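Putative acetyltransferase (Nocardia farcinica, PDB 3D9W) probably catalyses the transfer of acetyl groups to arylamines, as a member of the arylamine N-acetyltransferase family. Local coordinates at residues A[18-23]-A[73-78]; A[40-45]-A[135-140]; A[87-92]-A[120-125]. One frame throughout, in Å; residues are numbered along the deposited sequence.

Overall arrangement
All three contacts are mainly apolar but differ in depth. Contact 1 lies near the surface, its centre about 16 Å from that of the chain, and joins helix 18-25 to the loop after helix 66-73 through Ala20, Val74 and the Tyr21 ring, with an exposed imidazole at the edge. Contacts 2 and 3 are buried, their centres about 9 Å apart, and set helices 35-48 and 82-95 against neighbouring β structure: the loop leaving strand 132-135, and strand 117-125. These strands are sheet neighbours, and Phe89 of contact 3 also reaches both sides of contact 2. Tyr21 connects contact 1 to the interior, reaching His45 of contact 2 and the helix of contact 3.

Contact 1: residues A[18-23]-A[73-78]; sequences LDAYLA and LVHSRR
Val74 carries the packed part of this contact, its two methyl groups going to adjacent residues of helix 18-25. CG1 lies 3.8 Å from CB of Ala20 and 3.7 Å from the backbone O of the same residue, so this branch lies against the helix backbone as well as a side chain. CG2 comes to the edge of the Tyr21 ring, near the ring plane, 4.0 Å from CD1, and the two side chains cross at about a right angle. The split follows from the valine torsion: CG1 stands opposite the backbone N (chi1 176°), which turns CG2 to the inner side where the tyrosine lies. Tyr21 itself runs inward from the helix, packs on Leu88, Phe89 and Ala92 of helix 82-95, and hydrogen-bonds through OH to His45. The arrangement belongs to the N-terminal helical region characteristic of arylamine N-acetyltransferases; here the first helix is fastened to the loop that leads from helix 66-73 to helix 82-95. Arg24, one turn further along helix 18-25 than Ala20, adds a polar tie through a hydrogen bond from NE to the carbonyl O of Leu73. The outer side is looser. His75 is exposed and brings CE1 within 3.8 Å of Ala20 CB, in an oblique approach, while CG1 of Val74 sits over one face of the imidazole toward its rim. Beyond it the loop turns away from the helix through an inverse gamma turn centred on Arg77, whose guanidinium forms salt bridges with Glu270 and Asp268; Arg78 pairs with Glu52 and Glu55.

Contact 2: residues A[40-45]-A[135-140]; sequences ELVYRH and CDVGFG
The His45 imidazole has Val137 at one face, with CB 4.3 Å above the ring plane and displaced toward the rim; the carbonyl O of Val137 approaches obliquely, 3.9 Å from CD2. NE2 hydrogen-bonds Asn85 OD1, and the Phe89 ring meets the imidazole with planes about perpendicular. On another side of helix 35-48 the Arg44 guanidinium receives Glu40 OE2 at its edge, in plane: NE lies 3.0 Å from OE2 in a nearly straight bond (172°) to the anti side of the carboxylate. Between helix and loop the meeting is aliphatic. The two methyls of Val42 divide between Val137 and Cys135: CG1 lies 4.1 Å from Val137 CG1 and CG2 3.9 Å from Cys135 SG, and the two valines cross at about a right angle. Asp136 turns its CB away from the helix; its carboxylate hydrogen-bonds His119 and forms a salt bridge with Arg190, consistent with the His-Asp part of the family's catalytic triad; Cys135 here is a packing residue. Neighbouring residues at the end of strand 132-135 and in the loop after it thus differ: the side chains of Cys135 and Val137 meet the helix by apolar packing, while the Asp136 carboxylate has polar partners elsewhere.

Contact 3: residues A[87-92]-A[120-125]; sequences GLFAAA and ALLRVT
Leu122 points one methyl at the rim of the Phe89 ring: CD1 lies in the ring plane, 3.6 Å from CD2 of the phenylalanine, so the contact is made with the edge of the ring and not across its face. The two side chains cross obliquely. Leu122 is extended, with CG opposite its carbonyl carbon (chi1 -59°) and CD2 as the other branch; while CD1 reaches the phenylalanine, CD2 leans on CB of Ala90 at 4.2 Å. CD1 also comes within 4.1 Å of the backbone N of Ala90, and the leucine therefore sits against the helix backbone as well as its side chains. Ala90 thus meets the leucine with both its CB and its backbone N. The Phe89 ring is shared with other elements: it also packs on Cys135 and Val137. Along strand 117-125 the side chains alternate, with Ala120, Leu122 and Val124 directed to the helical side, where Val124 and Leu122 also touch Leu93, and Leu121 and Arg123 to the other. Leu122 is hydrogen-bonded through its backbone to Cys135, and Leu121 to His103; with a neighbour on each side, 132-135 and 99-107, the strand is an interior one of the antiparallel sheet. A helix laid by apolar side chains on the sheet strand that carries His119, next to the strand leading to Asp136, is the core arrangement of the papain-like fold, consistent with the cysteine-peptidase clan to which this acetyltransferase family belongs.

Contact 1: residues A[18-23]-A[73-78]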
# COMPACT_ATOMS: atom_id res chain seq x y z
N LEU A 18 3.64 -14.92 12.65
CA LEU A 18 2.45 -15.18 11.87
C LEU A 18 1.15 -14.96 12.63
O LEU A 18 0.20 -14.36 12.12
CB LEU A 18 2.47 -16.59 11.30
CG LEU A 18 1.39 -16.84 10.24
CD1 LEU A 18 1.67 -16.01 8.99
CD2 LEU A 18 1.35 -18.31 9.90
N ASP A 19 1.11 -15.45 13.86
CA ASP A 19 -0.11 -15.33 14.66
C ASP A 19 -0.43 -13.91 15.12
O ASP A 19 -1.58 -13.51 15.16
CB ASP A 19 -0.02 -16.32 15.81
CG ASP A 19 0.25 -17.73 15.32
OD1 ASP A 19 -0.69 -18.37 14.77
OD2 ASP A 19 1.42 -18.19 15.44
N ALA A 20 0.59 -13.14 15.46
CA ALA A 20 0.34 -11.77 15.87
C ALA A 20 -0.28 -11.08 14.65
O ALA A 20 -1.33 -10.44 14.74
CB ALA A 20 1.65 -11.09 16.26
N TYR A 21 0.38 -11.22 13.51
CA TYR A 21 -0.07 -10.62 12.26
C TYR A 21 -1.50 -11.00 11.86
O TYR A 21 -2.36 -10.13 11.70
CB TYR A 21 0.89 -10.98 11.12
CG TYR A 21 0.44 -10.46 9.78
CD1 TYR A 21 0.53 -9.10 9.47
CD2 TYR A 21 -0.13 -11.32 8.85
CE1 TYR A 21 0.04 -8.60 8.25
CE2 TYR A 21 -0.63 -10.83 7.63
CZ TYR A 21 -0.54 -9.48 7.34
OH TYR A 21 -1.03 -9.03 6.14
N LEU A 22 -1.74 -12.30 11.68
CA LEU A 22 -3.07 -12.76 11.28
C LEU A 22 -4.16 -12.30 12.24
O LEU A 22 -5.30 -12.02 11.83
CB LEU A 22 -3.08 -14.29 11.16
CG LEU A 22 -2.12 -14.83 10.09
CD1 LEU A 22 -2.22 -16.34 10.03
CD2 LEU A 22 -2.46 -14.21 8.74
N ALA A 23 -3.79 -12.20 13.52
CA ALA A 23 -4.71 -11.76 14.55
C ALA A 23 -4.99 -10.28 14.36
O ALA A 23 -6.12 -9.83 14.49
CB ALA A 23 -4.12 -12.00 15.92
N LEU A 73 3.36 -1.81 12.74
CA LEU A 73 2.10 -2.18 12.10
C LEU A 73 1.25 -3.25 12.78
O LEU A 73 0.05 -3.31 12.54
CB LEU A 73 2.37 -2.62 10.66
CG LEU A 73 3.24 -1.66 9.84
CD1 LEU A 73 3.18 -2.07 8.39
CD2 LEU A 73 2.75 -0.24 10.02
N VAL A 74 1.87 -4.09 13.61
CA VAL A 74 1.12 -5.14 14.29
C VAL A 74 0.95 -4.89 15.79
O VAL A 74 -0.04 -5.31 16.37
CB VAL A 74 1.80 -6.54 14.10
CG1 VAL A 74 1.07 -7.60 14.91
CG2 VAL A 74 1.80 -6.92 12.62
N HIS A 75 1.91 -4.21 16.41
CA HIS A 75 1.82 -3.96 17.85
C HIS A 75 1.62 -2.52 18.26
O HIS A 75 1.77 -2.20 19.44
CB HIS A 75 3.06 -4.50 18.54
CG HIS A 75 3.31 -5.94 18.26
ND1 HIS A 75 2.42 -6.93 18.60
CD2 HIS A 75 4.33 -6.55 17.62
CE1 HIS A 75 2.88 -8.10 18.18
NE2 HIS A 75 4.04 -7.89 17.58
N SER A 76 1.31 -1.65 17.32
CA SER A 76 1.09 -0.24 17.64
C SER A 76 0.00 0.31 16.76
O SER A 76 -0.39 -0.32 15.77
CB SER A 76 2.37 0.58 17.42
OG SER A 76 3.38 0.20 18.33
N ARG A 77 -0.49 1.48 17.12
CA ARG A 77 -1.53 2.13 16.34
C ARG A 77 -0.82 3.04 15.39
O ARG A 77 -0.82 4.25 15.54
CB ARG A 77 -2.45 2.93 17.25
CG ARG A 77 -3.22 2.05 18.23
CD ARG A 77 -4.67 2.08 17.90
NE ARG A 77 -5.20 3.42 18.09
CZ ARG A 77 -6.35 3.86 17.59
NH1 ARG A 77 -7.11 3.06 16.84
NH2 ARG A 77 -6.74 5.09 17.84
N ARG A 78 -0.19 2.43 14.40
CA ARG A 78 0.55 3.16 13.39
C ARG A 78 0.44 2.37 12.11
O ARG A 78 0.19 1.17 12.13
CB ARG A 78 2.02 3.30 13.79
CG ARG A 78 2.27 4.22 14.97
CD ARG A 78 1.84 5.65 14.65
NE ARG A 78 2.58 6.21 13.52
CZ ARG A 78 3.88 6.48 13.54
NH1 ARG A 78 4.58 6.23 14.64
NH2 ARG A 78 4.47 6.99 12.47

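Contact 2: residues A[40-45]-A[135-140]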
# COMPACT_ATOMS: atom_id res chain seq x y z
N GLU A 40 -8.61 -13.40 1.08
CA GLU A 40 -8.96 -12.88 2.40
C GLU A 40 -7.79 -12.13 3.02
O GLU A 40 -7.98 -11.15 3.73
CB GLU A 40 -9.38 -13.99 3.35
CG GLU A 40 -10.18 -13.46 4.53
CD GLU A 40 -10.24 -14.44 5.68
OE1 GLU A 40 -10.41 -15.65 5.41
OE2 GLU A 40 -10.12 -14.00 6.85
N LEU A 41 -6.58 -12.60 2.77
CA LEU A 41 -5.40 -11.95 3.29
C LEU A 41 -5.38 -10.52 2.80
O LEU A 41 -5.24 -9.58 3.58
CB LEU A 41 -4.14 -12.69 2.83
CG LEU A 41 -3.94 -14.11 3.39
CD1 LEU A 41 -2.65 -14.72 2.85
CD2 LEU A 41 -3.88 -14.04 4.91
N VAL A 42 -5.56 -10.35 1.49
CA VAL A 42 -5.56 -9.03 0.88
C VAL A 42 -6.65 -8.11 1.44
O VAL A 42 -6.41 -6.93 1.72
CB VAL A 42 -5.75 -9.13 -0.63
CG1 VAL A 42 -5.78 -7.75 -1.25
CG2 VAL A 42 -4.64 -9.96 -1.22
N TYR A 43 -7.84 -8.66 1.60
CA TYR A 43 -8.96 -7.91 2.12
C TYR A 43 -8.75 -7.45 3.57
O TYR A 43 -8.90 -6.27 3.88
CB TYR A 43 -10.21 -8.78 2.01
CG TYR A 43 -11.49 -8.15 2.48
CD1 TYR A 43 -11.76 -8.01 3.84
CD2 TYR A 43 -12.46 -7.73 1.57
CE1 TYR A 43 -12.97 -7.47 4.29
CE2 TYR A 43 -13.67 -7.19 2.00
CZ TYR A 43 -13.92 -7.07 3.36
OH TYR A 43 -15.12 -6.57 3.80
N ARG A 44 -8.38 -8.38 4.44
CA ARG A 44 -8.16 -8.07 5.85
C ARG A 44 -7.11 -6.99 6.04
O ARG A 44 -7.32 -6.03 6.78
CB ARG A 44 -7.72 -9.33 6.61
CG ARG A 44 -8.71 -10.47 6.59
CD ARG A 44 -10.04 -10.04 7.16
NE ARG A 44 -10.94 -11.18 7.35
CZ ARG A 44 -12.20 -11.06 7.75
NH1 ARG A 44 -12.71 -9.86 7.99
NH2 ARG A 44 -12.95 -12.15 7.89
N HIS A 45 -5.97 -7.17 5.37
CA HIS A 45 -4.84 -6.24 5.45
C HIS A 45 -5.19 -4.85 4.92
O HIS A 45 -5.02 -3.86 5.62
CB HIS A 45 -3.64 -6.80 4.68
CG HIS A 45 -2.36 -6.03 4.87
ND1 HIS A 45 -1.20 -6.62 5.31
CD2 HIS A 45 -2.06 -4.73 4.66
CE1 HIS A 45 -0.24 -5.72 5.36
NE2 HIS A 45 -0.73 -4.56 4.97
N CYS A 135 -0.97 -8.57 -5.96
CA CYS A 135 -1.42 -8.09 -4.65
C CYS A 135 -0.85 -6.71 -4.37
O CYS A 135 0.35 -6.54 -4.15
CB CYS A 135 -1.01 -9.08 -3.55
SG CYS A 135 -1.76 -10.73 -3.72
N ASP A 136 -1.72 -5.71 -4.43
CA ASP A 136 -1.33 -4.33 -4.16
C ASP A 136 -1.92 -3.99 -2.79
O ASP A 136 -3.02 -3.44 -2.67
CB ASP A 136 -1.89 -3.41 -5.24
CG ASP A 136 -1.46 -1.98 -5.04
OD1 ASP A 136 -0.44 -1.78 -4.36
OD2 ASP A 136 -2.14 -1.07 -5.58
N VAL A 137 -1.17 -4.33 -1.76
CA VAL A 137 -1.63 -4.11 -0.40
C VAL A 137 -1.08 -2.86 0.27
O VAL A 137 -1.39 -2.60 1.43
CB VAL A 137 -1.28 -5.34 0.49
CG1 VAL A 137 -2.08 -6.56 0.04
CG2 VAL A 137 0.22 -5.63 0.41
N GLY A 138 -0.28 -2.08 -0.44
CA GLY A 138 0.29 -0.90 0.18
C GLY A 138 -0.05 0.43 -0.44
O GLY A 138 0.48 1.46 -0.01
N PHE A 139 -0.92 0.43 -1.46
CA PHE A 139 -1.28 1.68 -2.12
C PHE A 139 -2.05 2.60 -1.18
O PHE A 139 -1.91 3.82 -1.25
CB PHE A 139 -2.11 1.41 -3.39
CG PHE A 139 -2.29 2.64 -4.26
CD1 PHE A 139 -1.23 3.13 -5.02
CD2 PHE A 139 -3.50 3.32 -4.29
CE1 PHE A 139 -1.37 4.29 -5.79
CE2 PHE A 139 -3.66 4.48 -5.06
CZ PHE A 139 -2.59 4.97 -5.81
N GLY A 140 -2.87 2.01 -0.31
CA GLY A 140 -3.64 2.82 0.61
C GLY A 140 -5.09 2.90 0.22
O GLY A 140 -5.92 3.37 0.99

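Contact 3: residues A[87-92]-A[120-125]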
# COMPACT_ATOMS: atom_id res chain seq x y z
N GLY A 87 6.20 -5.29 2.40
CA GLY A 87 7.23 -6.07 3.05
C GLY A 87 6.69 -7.03 4.09
O GLY A 87 7.14 -8.17 4.23
N LEU A 88 5.70 -6.55 4.83
CA LEU A 88 5.08 -7.36 5.86
C LEU A 88 4.18 -8.41 5.22
O LEU A 88 4.21 -9.58 5.59
CB LEU A 88 4.25 -6.47 6.79
CG LEU A 88 3.68 -7.12 8.04
CD1 LEU A 88 4.82 -7.65 8.89
CD2 LEU A 88 2.84 -6.11 8.81
N PHE A 89 3.40 -7.98 4.23
CA PHE A 89 2.49 -8.87 3.53
C PHE A 89 3.24 -10.00 2.83
O PHE A 89 2.79 -11.14 2.81
CB PHE A 89 1.66 -8.10 2.50
CG PHE A 89 0.44 -8.84 2.03
CD1 PHE A 89 -0.64 -9.04 2.89
CD2 PHE A 89 0.37 -9.34 0.75
CE1 PHE A 89 -1.76 -9.75 2.46
CE2 PHE A 89 -0.75 -10.04 0.32
CZ PHE A 89 -1.81 -10.24 1.17
N ALA A 90 4.40 -9.69 2.27
CA ALA A 90 5.19 -10.71 1.59
C ALA A 90 5.64 -11.80 2.57
O ALA A 90 5.56 -13.00 2.26
CB ALA A 90 6.40 -10.07 0.92
N ALA A 91 6.11 -11.39 3.74
CA ALA A 91 6.55 -12.32 4.77
C ALA A 91 5.44 -13.31 5.10
O ALA A 91 5.66 -14.52 5.14
CB ALA A 91 6.97 -11.57 6.00
N ALA A 92 4.23 -12.80 5.34
CA ALA A 92 3.09 -13.65 5.65
C ALA A 92 2.79 -14.60 4.51
O ALA A 92 2.63 -15.81 4.71
CB ALA A 92 1.88 -12.80 5.95
N ALA A 120 5.77 -0.62 -4.41
CA ALA A 120 5.82 -2.05 -4.20
C ALA A 120 4.57 -2.81 -4.64
O ALA A 120 3.45 -2.46 -4.26
CB ALA A 120 6.12 -2.34 -2.75
N LEU A 121 4.78 -3.86 -5.43
CA LEU A 121 3.68 -4.70 -5.90
C LEU A 121 4.10 -6.14 -5.73
O LEU A 121 5.29 -6.45 -5.75
CB LEU A 121 3.38 -4.43 -7.38
CG LEU A 121 2.69 -3.10 -7.74
CD1 LEU A 121 2.59 -2.97 -9.27
CD2 LEU A 121 1.30 -3.03 -7.09
N LEU A 122 3.13 -7.02 -5.53
CA LEU A 122 3.43 -8.43 -5.35
C LEU A 122 2.72 -9.33 -6.37
O LEU A 122 1.50 -9.27 -6.53
CB LEU A 122 3.06 -8.87 -3.93
CG LEU A 122 3.76 -8.15 -2.77
CD1 LEU A 122 3.17 -8.59 -1.43
CD2 LEU A 122 5.25 -8.44 -2.82
N ARG A 123 3.52 -10.13 -7.08
CA ARG A 123 3.04 -11.10 -8.08
C ARG A 123 2.93 -12.40 -7.27
O ARG A 123 3.95 -12.94 -6.81
CB ARG A 123 4.07 -11.23 -9.21
CG ARG A 123 3.79 -12.29 -10.26
CD ARG A 123 5.06 -12.59 -11.05
NE ARG A 123 4.92 -13.70 -12.00
CZ ARG A 123 4.63 -13.54 -13.29
NH1 ARG A 123 4.45 -12.32 -13.80
NH2 ARG A 123 4.53 -14.60 -14.08
N VAL A 124 1.71 -12.90 -7.10
CA VAL A 124 1.47 -14.09 -6.29
C VAL A 124 0.87 -15.30 -7.02
O VAL A 124 0.03 -15.16 -7.91
CB VAL A 124 0.55 -13.72 -5.10
CG1 VAL A 124 0.47 -14.86 -4.10
CG2 VAL A 124 1.05 -12.45 -4.45
N THR A 125 1.30 -16.49 -6.61
CA THR A 125 0.82 -17.75 -7.19
C THR A 125 0.29 -18.70 -6.10
O THR A 125 0.97 -18.95 -5.10
CB THR A 125 1.94 -18.47 -7.94
OG1 THR A 125 2.97 -18.84 -7.02
CG2 THR A 125 2.51 -17.55 -9.01